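Local coordinates for protein diaminopropionate ammonia-lyase (Escherichia coli, PDB 4D9I) that uses pyridoxal 5'-phosphate to catalyse the alpha,beta-elimination of both L- and D-2,3-diaminopropionate, giving pyruvate and ammonia, at residues G121-G126 against E185-T190; Y83-L88 against M113-T118. One frame throughout, in Å; residues are numbered along the deposited sequence.

Interaction 1. Residues G121-G126 against E185-T190; sequences GNHGRG and EVVQDT
At the edge of the active site of this fold type II pyridoxal-phosphate enzyme, His123 in the first turn of helix 122-133 meets Val187 and Asp189 where the chain leaves strand 185-186. The imidazole hydrogen-bonds through NE2 to the carbonyl O of Val187 over 2.8 Å, with an N-H...O angle of 161°. The oxygen lies in the ring plane, while NE2 stands well out of the carbonyl plane, above it. With CG anti to the backbone N (chi1 167°), the ring of His123 reaches out from the helix to the loop. One face of it is covered by Asp189: CB of Asp189 sits 4.0 Å from the centroid of the His123 ring in a CH-pi contact, and the carboxylate stacks nearly parallel to the ring, the planes 4° apart. Asp189 OD1 is displaced toward the rim, 3.8 Å from His123 CD2, and its closest approach to NE2 is 4.1 Å, so the pair stacks rather than forming a salt bridge. Helix 122-133 follows inner strand 114-118 of the four-stranded parallel sheet, which places His123 beside the exit of edge strand 185-186, three residues after Asp120, the probable proton acceptor for L-diaminopropionate, whose side chain is about 6 Å from that of His123. Val187 O is also bonded by Thr117 OG1, and the side-chain amide of Gln188 is held by OE1 to Thr118 N. Asp189 OD2 binds a Tris molecule, probably from the crystallisation liquor, while on the helix Asn122 ND2 donates to O3 of the lysine-bound cofactor.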
loop_
_atom_site.group_PDB
_atom_site.type_symbol
_atom_site.label_atom_id
_atom_site.label_comp_id
_atom_site.label_asym_id
_atom_site.label_seq_id
_atom_site.Cartn_x
_atom_site.Cartn_y
_atom_site.Cartn_z
ATOM N N GLY B 121 13.437 -17.172 -11.848
ATOM C CA GLY B 121 12.091 -16.652 -12.008
ATOM C C GLY B 121 11.696 -16.160 -13.379
ATOM O O GLY B 121 11.124 -16.917 -14.165
ATOM N N ASN B 122 11.999 -14.898 -13.673
ATOM C CA ASN B 122 11.457 -14.222 -14.863
ATOM C C ASN B 122 12.041 -14.635 -16.211
ATOM O O ASN B 122 11.316 -14.808 -17.198
ATOM C CB ASN B 122 11.571 -12.710 -14.693
ATOM C CG ASN B 122 10.786 -12.217 -13.501
ATOM O OD1 ASN B 122 9.703 -12.727 -13.219
ATOM N ND2 ASN B 122 11.320 -11.232 -12.806
ATOM N N HIS B 123 13.355 -14.781 -16.253
ATOM C CA HIS B 123 14.005 -15.103 -17.510
ATOM C C HIS B 123 13.504 -16.397 -18.103
ATOM O O HIS B 123 13.186 -16.456 -19.304
ATOM C CB HIS B 123 15.510 -15.158 -17.338
ATOM C CG HIS B 123 16.217 -15.786 -18.520
ATOM N ND1 HIS B 123 16.154 -15.257 -19.767
ATOM C CD2 HIS B 123 16.981 -16.956 -18.618
ATOM C CE1 HIS B 123 16.846 -16.055 -20.616
ATOM N NE2 HIS B 123 17.351 -17.092 -19.909
ATOM N N GLY B 124 13.461 -17.438 -17.273
ATOM C CA GLY B 124 13.023 -18.779 -17.689
ATOM C C GLY B 124 11.552 -18.798 -18.047
ATOM O O GLY B 124 11.133 -19.560 -18.914
ATOM N N ARG B 125 10.776 -17.929 -17.392
ATOM C CA ARG B 125 9.371 -17.757 -17.709
ATOM C C ARG B 125 9.197 -17.165 -19.097
ATOM O O ARG B 125 8.338 -17.613 -19.858
ATOM C CB ARG B 125 8.694 -16.847 -16.673
ATOM C CG ARG B 125 7.195 -16.746 -16.852
ATOM C CD ARG B 125 6.532 -16.241 -15.579
ATOM N NE ARG B 125 5.122 -15.929 -15.790
ATOM C CZ ARG B 125 4.353 -15.327 -14.885
ATOM N NH1 ARG B 125 4.851 -15.000 -13.692
ATOM N NH2 ARG B 125 3.082 -15.066 -15.168
ATOM N N GLY B 126 9.999 -16.144 -19.413
ATOM C CA GLY B 126 10.010 -15.564 -20.753
ATOM C C GLY B 126 10.393 -16.567 -21.843
ATOM O O GLY B 126 9.779 -16.580 -22.925
ATOM N N GLU B 185 19.317 -26.266 -27.059
ATOM C CA GLU B 185 19.855 -24.934 -27.226
ATOM C C GLU B 185 19.764 -24.166 -25.907
ATOM O O GLU B 185 18.665 -23.836 -25.430
ATOM C CB GLU B 185 19.078 -24.198 -28.321
ATOM C CG GLU B 185 19.695 -22.869 -28.728
ATOM C CD GLU B 185 20.884 -23.036 -29.667
ATOM O OE1 GLU B 185 20.834 -23.911 -30.532
ATOM O OE2 GLU B 185 21.873 -22.288 -29.549
ATOM N N VAL B 186 20.923 -23.894 -25.313
ATOM C CA VAL B 186 21.013 -23.092 -24.090
ATOM C C VAL B 186 20.650 -21.629 -24.357
ATOM O O VAL B 186 21.253 -20.987 -25.230
ATOM C CB VAL B 186 22.441 -23.136 -23.509
ATOM C CG1 VAL B 186 22.574 -22.206 -22.315
ATOM C CG2 VAL B 186 22.818 -24.556 -23.121
ATOM N N VAL B 187 19.672 -21.109 -23.606
ATOM C CA VAL B 187 19.305 -19.689 -23.682
ATOM C C VAL B 187 19.459 -19.039 -22.302
ATOM O O VAL B 187 18.570 -19.152 -21.454
ATOM C CB VAL B 187 17.872 -19.496 -24.252
ATOM C CG1 VAL B 187 17.523 -18.014 -24.372
ATOM C CG2 VAL B 187 17.745 -20.198 -25.609
ATOM N N GLN B 188 20.608 -18.400 -22.068
ATOM C CA GLN B 188 20.872 -17.682 -20.801
ATOM C C GLN B 188 21.019 -16.204 -21.055
ATOM O O GLN B 188 21.533 -15.799 -22.097
ATOM C CB GLN B 188 22.165 -18.152 -20.116
ATOM C CG GLN B 188 22.123 -19.535 -19.495
ATOM C CD GLN B 188 21.027 -19.722 -18.452
ATOM O OE1 GLN B 188 20.415 -20.781 -18.393
ATOM N NE2 GLN B 188 20.786 -18.713 -17.627
ATOM N N ASP B 189 20.626 -15.402 -20.065
ATOM C CA ASP B 189 20.686 -13.949 -20.184
ATOM C C ASP B 189 22.005 -13.353 -19.707
ATOM O O ASP B 189 22.084 -12.193 -19.353
ATOM C CB ASP B 189 19.490 -13.301 -19.471
ATOM C CG ASP B 189 19.389 -13.683 -17.981
ATOM O OD1 ASP B 189 19.866 -14.774 -17.569
ATOM O OD2 ASP B 189 18.764 -12.889 -17.240
ATOM N N THR B 190 23.055 -14.150 -19.700
ATOM C CA THR B 190 24.374 -13.628 -19.455
ATOM C C THR B 190 25.318 -14.219 -20.501
ATOM O O THR B 190 24.953 -15.164 -21.194
ATOM C CB THR B 190 24.848 -13.931 -18.028
ATOM O OG1 THR B 190 25.935 -13.051 -17.695
ATOM C CG2 THR B 190 25.265 -15.401 -17.880
#

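Interaction 2. Residues Y83-L88 against M113-T118; sequences YAIAQL and MTFATT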
loop_
_atom_site.group_PDB
_atom_site.type_symbol
_atom_site.label_atom_id
_atom_site.label_comp_id
_atom_site.label_asym_id
_atom_site.label_seq_id
_atom_site.Cartn_x
_atom_site.Cartn_y
_atom_site.Cartn_z
ATOM N N TYR B 83 12.765 -12.437 -28.064
ATOM C CA TYR B 83 13.500 -11.925 -29.229
ATOM C C TYR B 83 14.620 -12.895 -29.613
ATOM O O TYR B 83 14.784 -13.230 -30.786
ATOM C CB TYR B 83 14.066 -10.538 -28.942
ATOM C CG TYR B 83 14.564 -9.771 -30.157
ATOM C CD1 TYR B 83 13.788 -9.662 -31.321
ATOM C CD2 TYR B 83 15.787 -9.096 -30.116
ATOM C CE1 TYR B 83 14.242 -8.936 -32.416
ATOM C CE2 TYR B 83 16.237 -8.355 -31.201
ATOM C CZ TYR B 83 15.463 -8.283 -32.342
ATOM O OH TYR B 83 15.922 -7.551 -33.404
ATOM N N ALA B 84 15.360 -13.364 -28.613
ATOM C CA ALA B 84 16.408 -14.330 -28.847
ATOM C C ALA B 84 15.868 -15.645 -29.393
ATOM O O ALA B 84 16.450 -16.232 -30.310
ATOM C CB ALA B 84 17.201 -14.559 -27.576
ATOM N N ILE B 85 14.757 -16.114 -28.840
ATOM C CA ILE B 85 14.165 -17.372 -29.283
ATOM C C ILE B 85 13.692 -17.302 -30.747
ATOM O O ILE B 85 13.900 -18.239 -31.550
ATOM C CB ILE B 85 13.089 -17.839 -28.276
ATOM C CG1 ILE B 85 13.808 -18.486 -27.078
ATOM C CG2 ILE B 85 12.152 -18.859 -28.914
ATOM C CD1 ILE B 85 13.204 -18.148 -25.740
ATOM N N ALA B 86 13.079 -16.178 -31.100
ATOM C CA ALA B 86 12.631 -15.942 -32.466
ATOM C C ALA B 86 13.832 -15.807 -33.408
ATOM O O ALA B 86 13.819 -16.354 -34.509
ATOM C CB ALA B 86 11.755 -14.689 -32.523
ATOM N N GLN B 87 14.868 -15.083 -32.976
ATOM C CA GLN B 87 16.109 -14.985 -33.753
ATOM C C GLN B 87 16.723 -16.369 -34.033
ATOM O O GLN B 87 17.137 -16.673 -35.164
ATOM C CB GLN B 87 17.136 -14.091 -33.046
ATOM C CG GLN B 87 16.764 -12.604 -32.940
ATOM C CD GLN B 87 17.188 -11.795 -34.156
ATOM O OE1 GLN B 87 17.129 -10.561 -34.151
ATOM N NE2 GLN B 87 17.617 -12.471 -35.184
ATOM N N LEU B 88 16.773 -17.208 -33.001
ATOM C CA LEU B 88 17.334 -18.555 -33.130
ATOM C C LEU B 88 16.500 -19.426 -34.067
ATOM O O LEU B 88 17.056 -20.176 -34.888
ATOM C CB LEU B 88 17.473 -19.230 -31.752
ATOM C CG LEU B 88 18.576 -18.775 -30.773
ATOM C CD1 LEU B 88 18.233 -19.204 -29.345
ATOM C CD2 LEU B 88 19.954 -19.292 -31.170
ATOM N N MET B 113 12.903 -27.434 -32.012
ATOM C CA MET B 113 14.013 -27.016 -31.146
ATOM C C MET B 113 13.630 -27.200 -29.673
ATOM O O MET B 113 12.456 -27.091 -29.315
ATOM C CB MET B 113 14.355 -25.533 -31.384
ATOM C CG MET B 113 14.978 -25.201 -32.739
ATOM S SD MET B 113 15.626 -23.502 -32.824
ATOM C CE MET B 113 17.219 -23.708 -32.019
ATOM N N THR B 114 14.626 -27.476 -28.831
ATOM C CA THR B 114 14.441 -27.515 -27.386
ATOM C C THR B 114 15.341 -26.477 -26.742
ATOM O O THR B 114 16.568 -26.527 -26.883
ATOM C CB THR B 114 14.725 -28.914 -26.813
ATOM O OG1 THR B 114 13.877 -29.855 -27.470
ATOM C CG2 THR B 114 14.450 -28.955 -25.315
ATOM N N PHE B 115 14.717 -25.514 -26.073
ATOM C CA PHE B 115 15.449 -24.435 -25.416
ATOM C C PHE B 115 15.670 -24.736 -23.949
ATOM O O PHE B 115 14.710 -24.955 -23.212
ATOM C CB PHE B 115 14.701 -23.110 -25.568
ATOM C CG PHE B 115 14.557 -22.680 -26.989
ATOM C CD1 PHE B 115 15.669 -22.260 -27.707
ATOM C CD2 PHE B 115 13.324 -22.734 -27.622
ATOM C CE1 PHE B 115 15.553 -21.875 -29.034
ATOM C CE2 PHE B 115 13.199 -22.371 -28.958
ATOM C CZ PHE B 115 14.308 -21.927 -29.660
ATOM N N ALA B 116 16.926 -24.689 -23.522
ATOM C CA ALA B 116 17.289 -25.067 -22.152
ATOM C C ALA B 116 17.824 -23.869 -21.376
ATOM O O ALA B 116 18.664 -23.110 -21.875
ATOM C CB ALA B 116 18.293 -26.207 -22.161
ATOM N N THR B 117 17.326 -23.697 -20.152
ATOM C CA THR B 117 17.556 -22.466 -19.431
ATOM C C THR B 117 17.550 -22.670 -17.924
ATOM O O THR B 117 16.745 -23.435 -17.412
ATOM C CB THR B 117 16.455 -21.454 -19.825
ATOM O OG1 THR B 117 16.610 -21.125 -21.216
ATOM C CG2 THR B 117 16.524 -20.192 -18.996
ATOM N N THR B 118 18.463 -21.983 -17.238
ATOM C CA THR B 118 18.416 -21.800 -15.782
ATOM C C THR B 118 17.880 -20.406 -15.432
ATOM O O THR B 118 18.210 -19.421 -16.090
ATOM C CB THR B 118 19.792 -22.016 -15.110
ATOM O OG1 THR B 118 20.114 -23.411 -15.114
ATOM C CG2 THR B 118 19.759 -21.546 -13.659
#
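Ile85 lies over one face of the Phe115 ring, its CG1 4.1 Å from the centroid and only 2° off the ring normal, a nearly centred CH-pi contact. The other branch of Ile85 reaches the rim: CG2 is 3.7 Å from Phe115 CE2 and almost as near CZ. Because CG2 is anti to the backbone N and CG1 anti to the carbonyl carbon (chi1 -79°), the two branches divide the ring between its centre and its border. Leu88, one helical turn further on, brings CD1 to 3.8 Å from Phe115 CE1, at a slant to the ring. Met113 adds a looser contact beside it: SD comes 4.2 Å from Leu88 O, and the bend at chi3 (82°) turns CE to 4.5 Å from Leu88 CB. No hydrogen bond crosses between the segments; the side-chain contacts are apolar. They pack helix 81-93 against one face of the four-stranded parallel sheet through strand 114-118, an inner strand of the alpha/beta fold. Were Phe115 replaced by an alanine, Ile85 and Leu88 would probably lose the ring they share and a gap would open between helix and sheet. Within the helix, Leu88 N bonds Ala84 O. Further out, Val127 and Ala130 of helix 122-133 touch Ile85, whereas Ile198 and Trp201 of helix 197-206 pack on Leu88. Strand 114-118 is itself held on both borders, Phe115 bonding through its backbone to Asn137 and Val139, and Ala116 to Glu185.

Overall arrangement
From the N terminus, helix 81-93 comes first, and interaction 2 closes a loop of 24 residues when the chain returns as strand 114-118. The strand leads straight into helix 122-133, where interaction 1 opens; it closes only after strands 137-142 and 160-163 and helix 168-182, at residues 185-190. The two loops thus run in series, neither nested nor crossed. In space their centres lie 8 Å apart, and strands 114-118 and 185-186 are parallel neighbours in one sheet. Interaction 2 fixes a helix to that sheet, while interaction 1 joins the start of the next helix to the exit from its edge strand, with His123 CD2 packing on Thr117 CG2 between them.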